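Local coordinates for protein putative methylase HI0767 (Haemophilus influenzae, PDB 2IFT) that probably methylates N2 of guanine 966 in the 16S rRNA of the assembled 30S particle, with S-adenosyl-L-methionine as methyl donor, at residues A17-G22 with S73-K78; G60-G65 with V79-L84; D127-D132 with A157-E162. All blocks are in the same frame, centred on the assembly; numbering follows the deposited sequence.

In the fold
The three contacts trace a path from the rim of a Rossmann-like methyltransferase domain to its interior. Contact 1 is a surface contact between two loops, held by a serine hydroxyl and its backbone carbonyl at a helix end, with one CH-pi contact and a methyl on a guanidinium face. Contact 2, partly buried, joins a glycine-rich loop to the next strand and mixes backbone and carboxylate hydrogen bonds with an apolar patch. Contact 3 is buried, a parallel strand pair held by backbone hydrogen bonds, with mainly apolar side chains on both sheet faces. Contacts 1 and 2 adjoin in sequence, yet their centres lie about 16 Å apart. Contacts 2 and 3 touch where Gly60 N lies 2.9 Å from Phe130 O, a probable hydrogen bond.

Contact 1 (A17-G22 with S73-K78); sequences AGLWRG and SRQAKK
Gly18 and Arg74 bring their CA atoms to 4.4 Å where a type I turn, Gly18 to Arg21, rests on the C-terminal end of helix 66-73. Ser73 carries most of the polar chemistry. Its OG, anti to the backbone N (chi1 177°), reaches into the turn, donates to Ala17 O and accepts from Trp20 N at 3.1 Å; the modelled 2.4 Å between Ser73 OG and Ala17 O is very short, and that value is doubtful. The backbone adds Leu19 N to Ser73 O, 3.0 Å, with the donor well above the carbonyl plane. The helix ends here in a Schellman motif, Gln75 being the C-prime residue with positive phi, and the turn from the loop between strands 12-14 and 24-26 lies against this terminus. Gly18, also at positive phi, passes its CA 3.1 Å from Ser73 OG. Over one face of the Trp20 indole, Ser73 CA makes a CH-pi contact, 4.2 Å from the centroid of the six-membered ring and displaced toward the rim. Elsewhere in the contact, Ala17 CB sits over the centre of the Arg74 guanidinium, 3.3 Å above its plane; the extended arginine also makes a cation-pi contact with Phe45.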
loop_
_atom_site.group_PDB
_atom_site.type_symbol
_atom_site.label_atom_id
_atom_site.label_comp_id
_atom_site.label_asym_id
_atom_site.label_seq_id
_atom_site.Cartn_x
_atom_site.Cartn_y
_atom_site.Cartn_z
ATOM N N ALA A 17 2.176 15.531 -1.950
ATOM C CA ALA A 17 3.069 15.991 -0.897
ATOM C C ALA A 17 4.463 15.398 -0.983
ATOM O O ALA A 17 4.733 14.525 -1.805
ATOM C CB ALA A 17 2.461 15.687 0.456
ATOM N N GLY A 18 5.349 15.885 -0.120
ATOM C CA GLY A 18 6.716 15.406 -0.110
ATOM C C GLY A 18 7.591 16.173 -1.083
ATOM O O GLY A 18 7.184 17.202 -1.627
ATOM N N LEU A 19 8.790 15.648 -1.310
ATOM C CA LEU A 19 9.769 16.255 -2.197
ATOM C C LEU A 19 9.313 16.401 -3.631
ATOM O O LEU A 19 9.697 17.353 -4.312
ATOM C CB LEU A 19 11.051 15.432 -2.204
ATOM C CG LEU A 19 11.590 14.942 -0.866
ATOM C CD1 LEU A 19 13.009 14.428 -1.081
ATOM C CD2 LEU A 19 11.567 16.074 0.162
ATOM N N TRP A 20 8.510 15.451 -4.097
ATOM C CA TRP A 20 8.051 15.482 -5.475
ATOM C C TRP A 20 6.644 16.010 -5.647
ATOM O O TRP A 20 6.021 15.803 -6.688
ATOM C CB TRP A 20 8.150 14.084 -6.088
ATOM C CG TRP A 20 9.457 13.411 -5.819
ATOM C CD1 TRP A 20 10.683 14.005 -5.722
ATOM C CD2 TRP A 20 9.676 12.010 -5.639
ATOM N NE1 TRP A 20 11.655 13.059 -5.493
ATOM C CE2 TRP A 20 11.062 11.823 -5.441
ATOM C CE3 TRP A 20 8.836 10.890 -5.630
ATOM C CZ2 TRP A 20 11.630 10.563 -5.233
ATOM C CZ3 TRP A 20 9.399 9.634 -5.425
ATOM C CH2 TRP A 20 10.785 9.484 -5.230
ATOM N N ARG A 21 6.135 16.701 -4.637
ATOM C CA ARG A 21 4.790 17.232 -4.746
ATOM C C ARG A 21 4.673 18.144 -5.964
ATOM O O ARG A 21 5.536 18.985 -6.211
ATOM C CB ARG A 21 4.409 17.993 -3.478
ATOM C CG ARG A 21 5.376 19.074 -3.064
ATOM C CD ARG A 21 4.618 20.344 -2.738
ATOM N NE ARG A 21 3.208 20.074 -2.476
ATOM C CZ ARG A 21 2.278 21.016 -2.359
ATOM N NH1 ARG A 21 2.611 22.293 -2.478
ATOM N NH2 ARG A 21 1.013 20.681 -2.150
ATOM N N GLY A 22 3.598 17.961 -6.724
ATOM C CA GLY A 22 3.379 18.757 -7.913
ATOM C C GLY A 22 3.709 17.980 -9.173
ATOM O O GLY A 22 3.090 18.173 -10.219
ATOM N N SER A 73 7.727 9.930 -2.071
ATOM C CA SER A 73 7.888 11.374 -2.014
ATOM C C SER A 73 8.083 11.832 -0.574
ATOM O O SER A 73 8.833 12.767 -0.311
ATOM C CB SER A 73 6.666 12.070 -2.605
ATOM O OG SER A 73 6.783 13.478 -2.486
ATOM N N ARG A 74 7.419 11.162 0.360
ATOM C CA ARG A 74 7.524 11.537 1.765
ATOM C C ARG A 74 8.692 10.879 2.481
ATOM O O ARG A 74 8.750 10.866 3.703
ATOM C CB ARG A 74 6.213 11.225 2.483
ATOM C CG ARG A 74 4.999 11.669 1.685
ATOM C CD ARG A 74 3.772 11.878 2.552
ATOM N NE ARG A 74 2.603 12.187 1.730
ATOM C CZ ARG A 74 1.557 12.902 2.138
ATOM N NH1 ARG A 74 1.520 13.398 3.369
ATOM N NH2 ARG A 74 0.541 13.114 1.313
ATOM N N GLN A 75 9.623 10.334 1.712
ATOM C CA GLN A 75 10.810 9.699 2.267
ATOM C C GLN A 75 10.604 8.456 3.115
ATOM O O GLN A 75 11.201 8.330 4.186
ATOM C CB GLN A 75 11.624 10.714 3.072
ATOM C CG GLN A 75 12.572 11.529 2.221
ATOM C CD GLN A 75 11.849 12.249 1.112
ATOM O OE1 GLN A 75 11.056 13.159 1.367
ATOM N NE2 GLN A 75 12.100 11.839 -0.130
ATOM N N ALA A 76 9.766 7.538 2.647
ATOM C CA ALA A 76 9.560 6.292 3.373
ATOM C C ALA A 76 10.900 5.592 3.222
ATOM O O ALA A 76 11.624 5.851 2.265
ATOM C CB ALA A 76 8.466 5.474 2.716
ATOM N N LYS A 77 11.257 4.723 4.155
ATOM C CA LYS A 77 12.528 4.039 4.022
ATOM C C LYS A 77 12.512 3.204 2.746
ATOM O O LYS A 77 13.478 3.190 1.985
ATOM C CB LYS A 77 12.800 3.133 5.219
ATOM C CG LYS A 77 14.171 2.481 5.124
ATOM C CD LYS A 77 14.485 1.592 6.309
ATOM C CE LYS A 77 15.868 0.980 6.148
ATOM N NZ LYS A 77 16.211 0.079 7.278
ATOM N N LYS A 78 11.405 2.509 2.510
ATOM C CA LYS A 78 11.294 1.686 1.319
ATOM C C LYS A 78 9.862 1.364 0.935
ATOM O O LYS A 78 8.989 1.200 1.790
ATOM C CB LYS A 78 12.055 0.368 1.503
ATOM C CG LYS A 78 12.223 -0.410 0.200
ATOM C CD LYS A 78 12.934 -1.741 0.408
ATOM C CE LYS A 78 13.191 -2.438 -0.920
ATOM N NZ LYS A 78 13.790 -3.795 -0.747
#

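Contact 2 (G60-G65 with V79-L84); sequences GFAGSG and VTFLEL
Ala62 and Leu82 meet through the backbone, Ala62 N donating to Leu82 O at 3.1 Å, and around this bond the loop that follows strand 56-59 closes upon the end of strand 78-82. The close-packed, buried side is formed by Gly60, Phe81 and Leu82. Ala62 CB points at the strand and meets Phe81 CB at 4.0 Å, while Gly60 O approaches Leu82 CB to 3.2 Å. With CG anti to its carbonyl carbon (chi1 -55°), the Phe81 ring reaches toward the loop and presents an edge to both Ala62 CB and Gly65 O; Val79 CG1 lies over one of its faces, offset toward the rim.

At Gly63 and Glu83 the contact is partly exposed and polar, hydrogen bonds replacing apolar packing. The Glu83 chain leaves with CG anti to the backbone N and then bends at chi2 (50°), which carries OE1 back to Gly63 N at 2.9 Å. This N-H meets the anti side of the oxygen, 26° out of the carboxylate plane, and the second oxygen, OE2, accepts from Asp85 N, so two backbone amides grip one carboxylate. A type II' turn runs from Ala62 to Gly65, the N-cap of helix 66-73. The run GFAGSG after strand 56-59, with the acidic Glu83 directly after strand 78-82, is consistent with the S-adenosylmethionine-binding region of Rossmann-like methyltransferases.

Leu92 of helix 86-98 touches both Ala62 and Phe81, Phe69 of helix 66-73 meets the Phe81 ring, and Leu82 turns to Ile109 of strand 106-109 and Phe116 of helix 113-116.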
loop_
_atom_site.group_PDB
_atom_site.type_symbol
_atom_site.label_atom_id
_atom_site.label_comp_id
_atom_site.label_asym_id
_atom_site.label_seq_id
_atom_site.Cartn_x
_atom_site.Cartn_y
_atom_site.Cartn_z
ATOM N N GLY A 60 0.284 -3.185 -2.211
ATOM C CA GLY A 60 -0.220 -4.486 -2.624
ATOM C C GLY A 60 -0.647 -4.707 -4.051
ATOM O O GLY A 60 -0.313 -5.732 -4.646
ATOM N N PHE A 61 -1.410 -3.766 -4.586
ATOM C CA PHE A 61 -1.907 -3.850 -5.949
ATOM C C PHE A 61 -1.611 -2.474 -6.555
ATOM O O PHE A 61 -2.507 -1.669 -6.759
ATOM C CB PHE A 61 -3.419 -4.132 -5.939
ATOM C CG PHE A 61 -3.800 -5.419 -5.245
ATOM C CD1 PHE A 61 -3.762 -5.521 -3.860
ATOM C CD2 PHE A 61 -4.146 -6.546 -5.983
ATOM C CE1 PHE A 61 -4.061 -6.725 -3.218
ATOM C CE2 PHE A 61 -4.447 -7.760 -5.354
ATOM C CZ PHE A 61 -4.403 -7.851 -3.972
ATOM N N ALA A 62 -0.329 -2.235 -6.821
ATOM C CA ALA A 62 0.184 -0.984 -7.356
ATOM C C ALA A 62 -0.659 -0.230 -8.380
ATOM O O ALA A 62 -1.202 0.826 -8.075
ATOM C CB ALA A 62 1.579 -1.218 -7.917
ATOM N N GLY A 63 -0.772 -0.755 -9.592
ATOM C CA GLY A 63 -1.533 -0.050 -10.607
ATOM C C GLY A 63 -0.730 1.190 -10.971
ATOM O O GLY A 63 0.428 1.082 -11.364
ATOM N N SER A 64 -1.331 2.366 -10.826
ATOM C CA SER A 64 -0.651 3.633 -11.119
ATOM C C SER A 64 0.573 3.795 -10.226
ATOM O O SER A 64 1.575 4.367 -10.640
ATOM C CB SER A 64 -1.570 4.809 -10.826
ATOM O OG SER A 64 -2.911 4.503 -11.135
ATOM N N GLY A 65 0.472 3.313 -8.989
ATOM C CA GLY A 65 1.569 3.443 -8.047
ATOM C C GLY A 65 1.398 4.695 -7.195
ATOM O O GLY A 65 2.206 4.972 -6.317
ATOM N N VAL A 79 9.635 1.284 -0.369
ATOM C CA VAL A 79 8.332 0.933 -0.895
ATOM C C VAL A 79 8.538 -0.196 -1.893
ATOM O O VAL A 79 9.423 -0.135 -2.745
ATOM C CB VAL A 79 7.659 2.113 -1.617
ATOM C CG1 VAL A 79 6.328 1.670 -2.193
ATOM C CG2 VAL A 79 7.460 3.267 -0.653
ATOM N N THR A 80 7.737 -1.241 -1.749
ATOM C CA THR A 80 7.785 -2.384 -2.637
ATOM C C THR A 80 6.445 -2.372 -3.358
ATOM O O THR A 80 5.393 -2.273 -2.717
ATOM C CB THR A 80 7.927 -3.683 -1.849
ATOM O OG1 THR A 80 9.143 -3.639 -1.099
ATOM C CG2 THR A 80 7.952 -4.884 -2.780
ATOM N N PHE A 81 6.490 -2.438 -4.686
ATOM C CA PHE A 81 5.281 -2.432 -5.498
ATOM C C PHE A 81 5.000 -3.823 -6.059
ATOM O O PHE A 81 5.858 -4.412 -6.707
ATOM C CB PHE A 81 5.417 -1.467 -6.684
ATOM C CG PHE A 81 5.780 -0.055 -6.303
ATOM C CD1 PHE A 81 7.082 0.269 -5.919
ATOM C CD2 PHE A 81 4.833 0.962 -6.383
ATOM C CE1 PHE A 81 7.434 1.593 -5.628
ATOM C CE2 PHE A 81 5.173 2.282 -6.092
ATOM C CZ PHE A 81 6.474 2.598 -5.717
ATOM N N LEU A 82 3.804 -4.343 -5.791
ATOM C CA LEU A 82 3.395 -5.644 -6.304
ATOM C C LEU A 82 2.414 -5.412 -7.446
ATOM O O LEU A 82 1.385 -4.748 -7.278
ATOM C CB LEU A 82 2.733 -6.477 -5.204
ATOM C CG LEU A 82 3.667 -7.488 -4.530
ATOM C CD1 LEU A 82 4.067 -8.568 -5.536
ATOM C CD2 LEU A 82 4.903 -6.778 -3.995
ATOM N N GLU A 83 2.734 -5.952 -8.612
ATOM C CA GLU A 83 1.882 -5.761 -9.781
ATOM C C GLU A 83 1.947 -6.952 -10.731
ATOM O O GLU A 83 3.012 -7.292 -11.225
ATOM C CB GLU A 83 2.305 -4.478 -10.505
ATOM C CG GLU A 83 1.483 -4.148 -11.729
ATOM C CD GLU A 83 -0.005 -4.186 -11.452
ATOM O OE1 GLU A 83 -0.468 -3.419 -10.574
ATOM O OE2 GLU A 83 -0.706 -4.984 -12.119
ATOM N N LEU A 84 0.790 -7.564 -10.973
ATOM C CA LEU A 84 0.656 -8.733 -11.844
ATOM C C LEU A 84 0.836 -8.405 -13.327
ATOM O O LEU A 84 1.564 -9.094 -14.043
ATOM C CB LEU A 84 -0.730 -9.364 -11.668
ATOM C CG LEU A 84 -0.881 -10.867 -11.938
ATOM C CD1 LEU A 84 -2.316 -11.163 -12.320
ATOM C CD2 LEU A 84 0.057 -11.320 -13.031
#

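Contact 3 (D127-D132 with A157-E162); sequences DVVFLD and ALIYVE
Phe130 and Tyr160 are neighbours on one face of the sheet, their side chains crossing obliquely: Phe130 CD2 comes to 4.1 Å from Tyr160 CB. The two rings diverge because Phe130 CG lies anti to its carbonyl carbon (chi1 -54°) whereas Tyr160 CG lies anti to its backbone N (chi1 178°). At the edge of the tyrosine ring and in its plane is Glu162 OE1; Tyr160 OH donates to it, though the modelled length is too short to be trusted. Val128 and Leu158 share this face, which packs on helix 39-52 through Leu44, Leu48 and Val40.

The other face is aliphatic. Val129 and Ile159 lie alongside each other, pointing the same way, with Ile159 CD1 3.6 Å from Val129 CB. Leu131 and Val161 repeat the pattern less closely, Leu131 CD1 and Val161 CG2 being 4.2 Å apart. Helix 139-149 packs on this face, Leu147 against Val129, Ala143 and Ile144 against Leu131, and Ile144 also against Val161.

Between the faces, five backbone hydrogen bonds alternate along the pair, from Leu158 N to Asp127 O through to Glu162 N to Leu131 O; Tyr160 N to Val129 O, at 2.8 Å, is nearly straight. At the C-terminal end the carboxylate oxygens Asp132 OD2 and Glu162 OE2 lie 4.4 Å apart.

Strands 126-131 and 157-164, parallel within 9° over these segments and joined through helix 139-149, form a beta-alpha-beta crossover, the repeating unit of the Rossmann-like methyltransferase fold. The sequence DPPF, opening at Asp132, matches the (D/N)PP(Y/F) signature of N6-adenine methylases and their relatives.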
loop_
_atom_site.group_PDB
_atom_site.type_symbol
_atom_site.label_atom_id
_atom_site.label_comp_id
_atom_site.label_asym_id
_atom_site.label_seq_id
_atom_site.Cartn_x
_atom_site.Cartn_y
_atom_site.Cartn_z
ATOM N N ASP A 127 5.973 -1.962 7.527
ATOM C CA ASP A 127 5.505 -1.010 8.536
ATOM C C ASP A 127 4.193 -0.417 8.034
ATOM O O ASP A 127 3.339 -0.003 8.823
ATOM C CB ASP A 127 6.508 0.136 8.711
ATOM C CG ASP A 127 7.809 -0.310 9.336
ATOM O OD1 ASP A 127 7.823 -0.546 10.563
ATOM O OD2 ASP A 127 8.816 -0.432 8.603
ATOM N N VAL A 128 4.044 -0.361 6.710
ATOM C CA VAL A 128 2.832 0.193 6.105
ATOM C C VAL A 128 2.369 -0.614 4.891
ATOM O O VAL A 128 3.179 -1.012 4.050
ATOM C CB VAL A 128 3.050 1.675 5.683
ATOM C CG1 VAL A 128 1.755 2.260 5.136
ATOM C CG2 VAL A 128 3.523 2.491 6.875
ATOM N N VAL A 129 1.061 -0.847 4.799
ATOM C CA VAL A 129 0.502 -1.617 3.689
ATOM C C VAL A 129 -0.722 -0.963 3.057
ATOM O O VAL A 129 -1.649 -0.561 3.768
ATOM C CB VAL A 129 0.092 -3.030 4.147
ATOM C CG1 VAL A 129 -0.540 -3.787 2.995
ATOM C CG2 VAL A 129 1.304 -3.786 4.677
ATOM N N PHE A 130 -0.709 -0.866 1.725
ATOM C CA PHE A 130 -1.805 -0.299 0.942
ATOM C C PHE A 130 -2.485 -1.428 0.169
ATOM O O PHE A 130 -1.866 -2.057 -0.700
ATOM C CB PHE A 130 -1.296 0.729 -0.083
ATOM C CG PHE A 130 -0.462 1.828 0.504
ATOM C CD1 PHE A 130 0.911 1.855 0.296
ATOM C CD2 PHE A 130 -1.045 2.828 1.279
ATOM C CE1 PHE A 130 1.705 2.865 0.850
ATOM C CE2 PHE A 130 -0.265 3.842 1.835
ATOM C CZ PHE A 130 1.122 3.856 1.617
ATOM N N LEU A 131 -3.745 -1.694 0.491
ATOM C CA LEU A 131 -4.517 -2.728 -0.186
ATOM C C LEU A 131 -5.750 -2.133 -0.854
ATOM O O LEU A 131 -6.768 -1.903 -0.190
ATOM C CB LEU A 131 -4.985 -3.789 0.803
ATOM C CG LEU A 131 -3.957 -4.697 1.447
ATOM C CD1 LEU A 131 -4.669 -5.607 2.415
ATOM C CD2 LEU A 131 -3.231 -5.500 0.387
ATOM N N ASP A 132 -5.660 -1.877 -2.156
ATOM C CA ASP A 132 -6.794 -1.335 -2.890
ATOM C C ASP A 132 -7.047 -2.114 -4.187
ATOM O O ASP A 132 -6.979 -1.570 -5.286
ATOM C CB ASP A 132 -6.581 0.154 -3.177
ATOM C CG ASP A 132 -5.437 0.411 -4.139
ATOM O OD1 ASP A 132 -4.405 -0.289 -4.041
ATOM O OD2 ASP A 132 -5.568 1.320 -4.988
ATOM N N ALA A 157 2.194 -1.946 12.502
ATOM C CA ALA A 157 2.053 -1.599 11.096
ATOM C C ALA A 157 0.635 -1.113 10.877
ATOM O O ALA A 157 -0.297 -1.590 11.532
ATOM C CB ALA A 157 2.320 -2.819 10.221
ATOM N N LEU A 158 0.491 -0.143 9.977
ATOM C CA LEU A 158 -0.810 0.415 9.620
ATOM C C LEU A 158 -1.224 -0.237 8.315
ATOM O O LEU A 158 -0.395 -0.425 7.426
ATOM C CB LEU A 158 -0.709 1.927 9.423
ATOM C CG LEU A 158 -0.153 2.660 10.643
ATOM C CD1 LEU A 158 -0.075 4.152 10.359
ATOM C CD2 LEU A 158 -1.037 2.382 11.847
ATOM N N ILE A 159 -2.493 -0.604 8.204
ATOM C CA ILE A 159 -2.979 -1.239 6.986
ATOM C C ILE A 159 -4.122 -0.427 6.424
ATOM O O ILE A 159 -5.155 -0.237 7.072
ATOM C CB ILE A 159 -3.493 -2.675 7.225
ATOM C CG1 ILE A 159 -2.493 -3.450 8.078
ATOM C CG2 ILE A 159 -3.697 -3.389 5.869
ATOM C CD1 ILE A 159 -1.152 -3.548 7.446
ATOM N N TYR A 160 -3.910 0.065 5.212
ATOM C CA TYR A 160 -4.897 0.861 4.516
ATOM C C TYR A 160 -5.656 -0.054 3.567
ATOM O O TYR A 160 -5.063 -0.807 2.785
ATOM C CB TYR A 160 -4.199 1.975 3.746
ATOM C CG TYR A 160 -5.140 2.826 2.945
ATOM C CD1 TYR A 160 -5.447 2.508 1.625
ATOM C CD2 TYR A 160 -5.742 3.940 3.512
ATOM C CE1 TYR A 160 -6.331 3.285 0.890
ATOM C CE2 TYR A 160 -6.630 4.723 2.788
ATOM C CZ TYR A 160 -6.921 4.391 1.474
ATOM O OH TYR A 160 -7.794 5.171 0.744
ATOM N N VAL A 161 -6.974 0.011 3.638
ATOM C CA VAL A 161 -7.802 -0.835 2.803
ATOM C C VAL A 161 -8.964 -0.063 2.207
ATOM O O VAL A 161 -9.602 0.744 2.878
ATOM C CB VAL A 161 -8.354 -2.028 3.620
ATOM C CG1 VAL A 161 -9.221 -2.917 2.737
ATOM C CG2 VAL A 161 -7.200 -2.819 4.221
ATOM N N GLU A 162 -9.210 -0.307 0.930
ATOM C CA GLU A 162 -10.308 0.323 0.222
ATOM C C GLU A 162 -11.168 -0.809 -0.288
ATOM O O GLU A 162 -10.689 -1.689 -0.999
ATOM C CB GLU A 162 -9.797 1.149 -0.946
ATOM C CG GLU A 162 -9.094 2.417 -0.533
ATOM C CD GLU A 162 -8.746 3.277 -1.723
ATOM O OE1 GLU A 162 -8.177 4.365 -1.520
ATOM O OE2 GLU A 162 -9.044 2.857 -2.864
#